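Side-chain contacts in STIL N-terminal domain-containing protein (Trichoplax adhaerens, PDB 5OI9), which probably takes part in centriole assembly as a member of the STIL family, the chain here being its N-terminal domain: residues 158-163 with 276-281; 50-55 with 172-177; 78-81 with 85-88. All blocks are in the same frame, centred on the assembly; numbering follows the deposited sequence.

Contact 1 of 3, residues 158-163 with 276-281; sequences DSVDIK and CMRYLY
Arg-278 lays the aliphatic start of its side chain against Val-160, Arg-278 CG lying 3.8 Å from Val-160 CG2, the two side chains running alongside one another and pointing opposite ways. A branched valine suits this spot, offering one methyl to the arginine while its side chain also touches Tyr-271 and Ser-274 one turn or more back on the same helix. CG points directly away from the backbone N of Arg-278 (chi1 -180°), and a bend at chi2 (68°) carries the guanidinium to the loop backbone. There Arg-278 NH2 donates to Asp-158 O at 2.6 Å, on a lone pair in the carbonyl plane, and NH1 adds a weak bond to the same oxygen at 2.7 Å. NH2 also makes a weak bond to Ser-156 O, and a water weakly held by NH1 accepts from Asp-161 N. A leucine in place of Arg-278 would probably leave Asp-158 O without its two N-H partners and the loop less firmly held to the helix. Further on, Lys-163 N donates to Asp-161 OD1 at 2.9 Å, and Lys-163 NZ forms a salt bridge with that oxygen. The result is a loop docked on helix 270-281 by an arginine, with an Asx turn at Asp-161 leading into the 3-10 segment that follows.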
loop_
_atom_site.group_PDB
_atom_site.type_symbol
_atom_site.label_atom_id
_atom_site.label_comp_id
_atom_site.label_asym_id
_atom_site.label_seq_id
_atom_site.Cartn_x
_atom_site.Cartn_y
_atom_site.Cartn_z
ATOM N N ASP A 158 -9.650 9.900 -3.025
ATOM C CA ASP A 158 -10.075 9.209 -1.815
ATOM C C ASP A 158 -9.080 9.420 -0.680
ATOM O O ASP A 158 -7.994 9.975 -0.860
ATOM C CB ASP A 158 -10.249 7.711 -2.085
ATOM C CG ASP A 158 -11.372 7.420 -3.060
ATOM O OD1 ASP A 158 -12.317 8.235 -3.143
ATOM O OD2 ASP A 158 -11.312 6.374 -3.740
ATOM N N SER A 159 -9.473 8.953 0.506
ATOM C CA SER A 159 -8.608 9.014 1.676
ATOM C C SER A 159 -7.321 8.235 1.437
ATOM O O SER A 159 -7.274 7.302 0.632
ATOM C CB SER A 159 -9.334 8.454 2.903
ATOM O OG SER A 159 -10.467 9.239 3.235
ATOM N N VAL A 160 -6.266 8.629 2.155
ATOM C CA VAL A 160 -4.987 7.937 2.052
ATOM C C VAL A 160 -5.172 6.472 2.413
ATOM O O VAL A 160 -5.778 6.138 3.439
ATOM C CB VAL A 160 -3.940 8.610 2.952
ATOM C CG1 VAL A 160 -2.705 7.733 3.078
ATOM C CG2 VAL A 160 -3.569 9.982 2.400
ATOM N N ASP A 161 -4.655 5.588 1.560
ATOM C CA ASP A 161 -4.780 4.146 1.738
ATOM C C ASP A 161 -3.418 3.512 1.501
ATOM O O ASP A 161 -2.826 3.693 0.432
ATOM C CB ASP A 161 -5.825 3.564 0.778
ATOM C CG ASP A 161 -6.256 2.154 1.156
ATOM O OD1 ASP A 161 -5.468 1.422 1.792
ATOM O OD2 ASP A 161 -7.396 1.777 0.810
ATOM N N ILE A 162 -2.924 2.770 2.497
ATOM C CA ILE A 162 -1.641 2.089 2.356
ATOM C C ILE A 162 -1.679 1.099 1.200
ATOM O O ILE A 162 -0.654 0.842 0.557
ATOM C CB ILE A 162 -1.253 1.397 3.680
ATOM C CG1 ILE A 162 -1.271 2.401 4.831
ATOM C CG2 ILE A 162 0.121 0.756 3.575
ATOM C CD1 ILE A 162 -0.882 1.801 6.164
ATOM N N LYS A 163 -2.856 0.538 0.904
ATOM C CA LYS A 163 -2.983 -0.402 -0.204
ATOM C C LYS A 163 -2.673 0.242 -1.550
ATOM O O LYS A 163 -2.324 -0.468 -2.498
ATOM C CB LYS A 163 -4.391 -1.005 -0.228
ATOM C CG LYS A 163 -4.728 -1.848 0.991
ATOM C CD LYS A 163 -6.118 -2.465 0.875
ATOM C CE LYS A 163 -7.209 -1.411 0.956
ATOM N NZ LYS A 163 -7.230 -0.733 2.283
ATOM N N CYS A 276 2.531 11.129 2.949
ATOM C CA CYS A 276 3.520 11.979 2.289
ATOM C C CYS A 276 3.542 11.735 0.785
ATOM O O CYS A 276 3.536 12.683 -0.010
ATOM C CB CYS A 276 4.908 11.735 2.885
ATOM S SG CYS A 276 5.082 12.199 4.621
HETATM N N MSE A 277 3.577 10.467 0.376
HETATM C CA MSE A 277 3.583 10.106 -1.038
HETATM C C MSE A 277 2.341 10.617 -1.744
HETATM O O MSE A 277 2.412 11.182 -2.836
HETATM C CB MSE A 277 3.681 8.589 -1.203
HETATM C CG MSE A 277 5.009 8.026 -0.757
HETATM SE SE MSE A 277 6.484 8.737 -1.804
HETATM C CE MSE A 277 6.235 7.626 -3.379
ATOM N N ARG A 278 1.195 10.404 -1.097
ATOM C CA ARG A 278 -0.071 10.864 -1.652
ATOM C C ARG A 278 -0.071 12.376 -1.856
ATOM O O ARG A 278 -0.547 12.870 -2.884
ATOM C CB ARG A 278 -1.211 10.442 -0.732
ATOM C CG ARG A 278 -2.572 10.866 -1.210
ATOM C CD ARG A 278 -2.976 10.133 -2.479
ATOM N NE ARG A 278 -4.269 10.619 -2.941
ATOM C CZ ARG A 278 -5.432 10.203 -2.455
ATOM N NH1 ARG A 278 -5.460 9.282 -1.501
ATOM N NH2 ARG A 278 -6.566 10.704 -2.925
ATOM N N TYR A 279 0.463 13.125 -0.887
ATOM C CA TYR A 279 0.543 14.577 -1.029
ATOM C C TYR A 279 1.479 14.971 -2.167
ATOM O O TYR A 279 1.164 15.869 -2.957
ATOM C CB TYR A 279 1.000 15.204 0.290
ATOM C CG TYR A 279 1.154 16.709 0.256
ATOM C CD1 TYR A 279 0.041 17.544 0.246
ATOM C CD2 TYR A 279 2.413 17.298 0.252
ATOM C CE1 TYR A 279 0.178 18.921 0.224
ATOM C CE2 TYR A 279 2.560 18.675 0.233
ATOM C CZ TYR A 279 1.441 19.481 0.215
ATOM O OH TYR A 279 1.584 20.852 0.190
ATOM N N LEU A 280 2.629 14.303 -2.272
ATOM C CA LEU A 280 3.592 14.647 -3.315
ATOM C C LEU A 280 3.065 14.305 -4.704
ATOM O O LEU A 280 3.291 15.055 -5.661
ATOM C CB LEU A 280 4.916 13.929 -3.066
ATOM C CG LEU A 280 5.696 14.378 -1.835
ATOM C CD1 LEU A 280 7.018 13.645 -1.747
ATOM C CD2 LEU A 280 5.910 15.880 -1.880
ATOM N N TYR A 281 2.364 13.177 -4.836
ATOM C CA TYR A 281 1.952 12.708 -6.154
ATOM C C TYR A 281 0.680 13.377 -6.656
ATOM O O TYR A 281 0.516 13.541 -7.870
ATOM C CB TYR A 281 1.749 11.193 -6.134
ATOM C CG TYR A 281 2.956 10.411 -6.585
ATOM C CD1 TYR A 281 3.199 10.191 -7.935
ATOM C CD2 TYR A 281 3.852 9.886 -5.666
ATOM C CE1 TYR A 281 4.302 9.475 -8.356
ATOM C CE2 TYR A 281 4.956 9.169 -6.079
ATOM C CZ TYR A 281 5.176 8.964 -7.422
ATOM O OH TYR A 281 6.278 8.247 -7.829
HETATM O O HOH W 1 -3.519 6.604 -1.259
#

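Contact 2 of 3, residues 50-55 with 172-177; sequences LAQRSA and ATYYVD
The ring of Tyr-174 and the amide of Gln-52 meet with their planes 63° apart, and both Gln-52 and Ala-55 reach the ring obliquely. This is a helix laid across a mixed beta sheet: helix 45-61 crosses strand 167-176, and the axes of helix 50-55 and strand 172-176 pass 10.1 Å apart at closest approach, with a crossing angle of -67°. Gln-52 does most of the touching from the helix, its side chain running at about a right angle to that of Tyr-174. Its CG packs 3.6 Å from Tyr-174 CD2, and NE2 of Gln-52 is 3.3 Å from the same ring carbon. The chain is bent at chi2, which turns the amide along the CD2 side of the ring and on to Val-176, whose CG2 lies 3.2 Å from Gln-52 NE2. What glutamine contributes across this contact is the bulk of its methylenes and flat amide; Ile-181 and Ile-183 of the next strand also touch it. Tyr-174 projects from the strand toward the helix, CG held between the backbone N and the carbonyl carbon (chi1 69°), and its length lets the ring span the gap to the next helical turn. Ala-55 meets the far end, its CB 4.1 Å from Tyr-174 CZ and 3.9 Å from Tyr-174 OH; a small residue lets the phenol approach the helix backbone closely. Met-124 and Leu-126 of strand 118-126, together with Ile-183, also touch Tyr-174, so the tyrosine sits in a largely apolar layer. No hydrogen bond joins the two segments. The helix has polar detail of its own, since Ser-54 OG donates to Leu-50 O at 2.9 Å, and that oxygen takes the backbone N-H of Ser-54 from the opposite face of its plane.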
loop_
_atom_site.group_PDB
_atom_site.type_symbol
_atom_site.label_atom_id
_atom_site.label_comp_id
_atom_site.label_asym_id
_atom_site.label_seq_id
_atom_site.Cartn_x
_atom_site.Cartn_y
_atom_site.Cartn_z
ATOM N N LEU A 50 -9.878 -23.261 -4.366
ATOM C CA LEU A 50 -11.020 -22.717 -5.094
ATOM C C LEU A 50 -10.591 -22.124 -6.430
ATOM O O LEU A 50 -11.284 -22.293 -7.441
ATOM C CB LEU A 50 -11.732 -21.661 -4.248
ATOM C CG LEU A 50 -12.409 -22.121 -2.958
ATOM C CD1 LEU A 50 -12.910 -20.919 -2.175
ATOM C CD2 LEU A 50 -13.552 -23.075 -3.260
ATOM N N ALA A 51 -9.454 -21.424 -6.454
ATOM C CA ALA A 51 -8.957 -20.858 -7.704
ATOM C C ALA A 51 -8.653 -21.953 -8.717
ATOM O O ALA A 51 -9.038 -21.858 -9.889
ATOM C CB ALA A 51 -7.712 -20.011 -7.439
ATOM N N GLN A 52 -7.958 -23.005 -8.282
ATOM C CA GLN A 52 -7.636 -24.098 -9.193
ATOM C C GLN A 52 -8.893 -24.848 -9.613
ATOM O O GLN A 52 -9.019 -25.259 -10.773
ATOM C CB GLN A 52 -6.627 -25.045 -8.540
ATOM C CG GLN A 52 -6.051 -26.100 -9.473
ATOM C CD GLN A 52 -6.992 -27.270 -9.696
ATOM O OE1 GLN A 52 -7.727 -27.670 -8.795
ATOM N NE2 GLN A 52 -6.985 -27.811 -10.906
ATOM N N ARG A 53 -9.831 -25.040 -8.682
ATOM C CA ARG A 53 -11.079 -25.723 -9.011
ATOM C C ARG A 53 -11.842 -24.973 -10.094
ATOM O O ARG A 53 -12.272 -25.565 -11.091
ATOM C CB ARG A 53 -11.935 -25.878 -7.752
ATOM C CG ARG A 53 -13.265 -26.578 -7.976
ATOM C CD ARG A 53 -14.058 -26.696 -6.681
ATOM N NE ARG A 53 -14.395 -25.390 -6.119
ATOM C CZ ARG A 53 -15.496 -24.708 -6.422
ATOM N NH1 ARG A 53 -16.372 -25.205 -7.284
ATOM N NH2 ARG A 53 -15.720 -23.526 -5.863
ATOM N N SER A 54 -12.009 -23.659 -9.919
ATOM C CA SER A 54 -12.708 -22.859 -10.919
ATOM C C SER A 54 -11.963 -22.864 -12.246
ATOM O O SER A 54 -12.581 -22.946 -13.314
ATOM C CB SER A 54 -12.886 -21.431 -10.409
ATOM O OG SER A 54 -13.488 -21.427 -9.126
ATOM N N ALA A 55 -10.633 -22.788 -12.198
ATOM C CA ALA A 55 -9.845 -22.761 -13.425
ATOM C C ALA A 55 -9.951 -24.078 -14.183
ATOM O O ALA A 55 -10.046 -24.084 -15.417
ATOM C CB ALA A 55 -8.383 -22.448 -13.103
ATOM N N ALA A 172 0.033 -18.445 -11.275
ATOM C CA ALA A 172 -0.097 -19.806 -10.766
ATOM C C ALA A 172 -0.128 -20.778 -11.934
ATOM O O ALA A 172 -0.989 -20.674 -12.810
ATOM C CB ALA A 172 -1.354 -19.956 -9.905
ATOM N N THR A 173 0.806 -21.718 -11.952
ATOM C CA THR A 173 0.793 -22.810 -12.917
ATOM C C THR A 173 0.407 -24.083 -12.177
ATOM O O THR A 173 1.044 -24.439 -11.179
ATOM C CB THR A 173 2.150 -22.957 -13.599
ATOM O OG1 THR A 173 2.502 -21.717 -14.225
ATOM C CG2 THR A 173 2.094 -24.041 -14.654
ATOM N N TYR A 174 -0.645 -24.750 -12.643
ATOM C CA TYR A 174 -1.181 -25.908 -11.946
ATOM C C TYR A 174 -1.212 -27.127 -12.858
ATOM O O TYR A 174 -1.153 -27.021 -14.087
ATOM C CB TYR A 174 -2.589 -25.637 -11.394
ATOM C CG TYR A 174 -3.667 -25.491 -12.448
ATOM C CD1 TYR A 174 -3.816 -24.307 -13.154
ATOM C CD2 TYR A 174 -4.546 -26.534 -12.724
ATOM C CE1 TYR A 174 -4.800 -24.164 -14.110
ATOM C CE2 TYR A 174 -5.534 -26.399 -13.681
ATOM C CZ TYR A 174 -5.657 -25.212 -14.370
ATOM O OH TYR A 174 -6.639 -25.072 -15.324
ATOM N N TYR A 175 -1.306 -28.294 -12.226
ATOM C CA TYR A 175 -1.406 -29.559 -12.935
ATOM C C TYR A 175 -2.229 -30.521 -12.093
ATOM O O TYR A 175 -2.106 -30.544 -10.866
ATOM C CB TYR A 175 -0.024 -30.153 -13.224
ATOM C CG TYR A 175 -0.051 -31.331 -14.172
ATOM C CD1 TYR A 175 -0.133 -31.139 -15.545
ATOM C CD2 TYR A 175 0.010 -32.635 -13.696
ATOM C CE1 TYR A 175 -0.158 -32.210 -16.419
ATOM C CE2 TYR A 175 -0.014 -33.715 -14.563
ATOM C CZ TYR A 175 -0.098 -33.494 -15.923
ATOM O OH TYR A 175 -0.121 -34.561 -16.791
ATOM N N VAL A 176 -3.075 -31.303 -12.759
ATOM C CA VAL A 176 -3.901 -32.313 -12.110
ATOM C C VAL A 176 -3.546 -33.668 -12.702
ATOM O O VAL A 176 -3.550 -33.837 -13.926
ATOM C CB VAL A 176 -5.405 -32.026 -12.282
ATOM C CG1 VAL A 176 -6.232 -33.142 -11.661
ATOM C CG2 VAL A 176 -5.765 -30.698 -11.664
ATOM N N ASP A 177 -3.220 -34.624 -11.833
ATOM C CA ASP A 177 -3.104 -36.019 -12.234
ATOM C C ASP A 177 -3.985 -36.866 -11.327
ATOM O O ASP A 177 -4.794 -36.324 -10.569
ATOM C CB ASP A 177 -1.647 -36.490 -12.190
ATOM C CG ASP A 177 -0.952 -36.127 -10.895
ATOM O OD1 ASP A 177 -1.432 -36.543 -9.819
ATOM O OD2 ASP A 177 0.083 -35.430 -10.955
#

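Contact 3 of 3, residues 78-81 with 85-88; sequences NINK and VIIN
The beta hairpin made by strands 69-79 and 85-97 closes here, at the end where the chain turns back. Asn-78 and Ile-86 form an antiparallel hydrogen-bonded pair: Asn-78 N donates to Ile-86 O at 2.8 Å, and Ile-86 N returns a bond of 2.8 Å to Asn-78 O. Both are nearly straight, with angles of 164° and 166° at the hydrogen, so the pair fixes the register before the turn. Val-85 CA lies 3.5 Å from the backbone O of Asn-78, a CA-H...O contact. Next comes Ile-79 opposite Val-85, a non-hydrogen-bonded pair on the other face of the sheet, where Ile-79 CG1 and Val-85 CG2 lie 4.4 Å apart. Beta-branched residues suit these extended positions, and Val-85 is buried further against Leu-39 and Leu-77. The face bearing Asn-78 and Ile-86 is more polar. With CG beside the backbone N (chi1 -50°), the Asn-78 amide leans across to the partner strand, its ND2 3.7 Å from CB of Asn-88; ND2 also makes a weak hydrogen bond to Ser-76 OG. Ile-86 meanwhile rests on Thr-40 and Asp-42 of strand 39-44, which runs along the hairpin's other side. Past the strand end, Asn-80 is exposed and poorly ordered, yet its side chain crosses that of Ile-86 at about a right angle, with Asn-80 ND2 3.3 Å from Ile-86 CD1.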
loop_
_atom_site.group_PDB
_atom_site.type_symbol
_atom_site.label_atom_id
_atom_site.label_comp_id
_atom_site.label_asym_id
_atom_site.label_seq_id
_atom_site.Cartn_x
_atom_site.Cartn_y
_atom_site.Cartn_z
ATOM N N ASN A 78 -2.182 -5.985 6.860
ATOM C CA ASN A 78 -2.030 -5.951 8.307
ATOM C C ASN A 78 -0.612 -5.538 8.674
ATOM O O ASN A 78 0.346 -5.870 7.968
ATOM C CB ASN A 78 -2.364 -7.314 8.932
ATOM C CG ASN A 78 -3.694 -7.870 8.444
ATOM O OD1 ASN A 78 -4.761 -7.392 8.833
ATOM N ND2 ASN A 78 -3.636 -8.887 7.587
ATOM N N ILE A 79 -0.487 -4.807 9.779
ATOM C CA ILE A 79 0.786 -4.288 10.266
ATOM C C ILE A 79 0.900 -4.691 11.730
ATOM O O ILE A 79 0.060 -4.294 12.546
ATOM C CB ILE A 79 0.872 -2.761 10.108
ATOM C CG1 ILE A 79 0.495 -2.356 8.683
ATOM C CG2 ILE A 79 2.264 -2.268 10.413
ATOM C CD1 ILE A 79 0.452 -0.859 8.469
ATOM N N ASN A 80 1.924 -5.478 12.068
ATOM C CA ASN A 80 1.766 -6.121 13.368
ATOM C C ASN A 80 2.955 -6.003 14.321
ATOM O O ASN A 80 2.732 -5.836 15.522
ATOM C CB ASN A 80 1.370 -7.608 13.156
ATOM C CG ASN A 80 2.227 -8.319 12.125
ATOM O OD1 ASN A 80 2.961 -7.694 11.357
ATOM N ND2 ASN A 80 2.121 -9.644 12.093
ATOM N N LYS A 81 4.199 -6.099 13.851
ATOM C CA LYS A 81 5.345 -6.014 14.760
ATOM C C LYS A 81 6.399 -5.070 14.191
ATOM O O LYS A 81 7.020 -5.362 13.164
ATOM C CB LYS A 81 5.937 -7.399 15.075
ATOM C CG LYS A 81 6.593 -8.203 13.954
ATOM C CD LYS A 81 7.333 -9.384 14.587
ATOM C CE LYS A 81 7.917 -10.375 13.590
ATOM N NZ LYS A 81 8.485 -11.569 14.298
ATOM N N VAL A 85 4.714 -5.218 7.531
ATOM C CA VAL A 85 3.535 -5.308 6.678
ATOM C C VAL A 85 3.357 -6.744 6.207
ATOM O O VAL A 85 4.298 -7.365 5.699
ATOM C CB VAL A 85 3.653 -4.351 5.481
ATOM C CG1 VAL A 85 2.396 -4.417 4.632
ATOM C CG2 VAL A 85 3.905 -2.934 5.960
ATOM N N ILE A 86 2.142 -7.267 6.369
ATOM C CA ILE A 86 1.778 -8.608 5.932
ATOM C C ILE A 86 0.472 -8.523 5.156
ATOM O O ILE A 86 -0.478 -7.869 5.604
ATOM C CB ILE A 86 1.629 -9.579 7.120
ATOM C CG1 ILE A 86 2.957 -9.727 7.866
ATOM C CG2 ILE A 86 1.124 -10.936 6.644
ATOM C CD1 ILE A 86 2.902 -10.697 9.025
ATOM N N ILE A 87 0.424 -9.174 3.998
ATOM C CA ILE A 87 -0.797 -9.294 3.208
ATOM C C ILE A 87 -1.367 -10.688 3.442
ATOM O O ILE A 87 -0.697 -11.691 3.172
ATOM C CB ILE A 87 -0.536 -9.047 1.714
ATOM C CG1 ILE A 87 0.194 -7.718 1.505
ATOM C CG2 ILE A 87 -1.841 -9.072 0.931
ATOM C CD1 ILE A 87 -0.545 -6.525 2.059
ATOM N N ASN A 88 -2.596 -10.754 3.946
ATOM C CA ASN A 88 -3.262 -12.021 4.244
ATOM C C ASN A 88 -4.273 -12.295 3.135
ATOM O O ASN A 88 -5.345 -11.689 3.098
ATOM C CB ASN A 88 -3.935 -11.972 5.612
ATOM C CG ASN A 88 -4.449 -13.329 6.063
ATOM O OD1 ASN A 88 -3.856 -14.364 5.757
ATOM N ND2 ASN A 88 -5.558 -13.330 6.791
#

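Contact 2 is the buried one of the three, contact 1 is partly buried, and contact 3 lies at the surface. Contacts 2 and 3 belong to the same branched sheet: one sets helix 45-61 across it, the other pairs two neighbouring strands of it, with about 13 Å between their nearest atoms. Their chemistry follows, side-chain packing without a cross-segment hydrogen bond in contact 2, paired backbone bonds in contact 3. Contact 1 instead ties a loop to a helix through a side chain gripping a carbonyl. It touches contact 3, where Ile-162 CD1 packs 3.8 Å from Ile-79 CD1, whereas contact 2 stands about 19 Å from contact 1 at the nearest atoms.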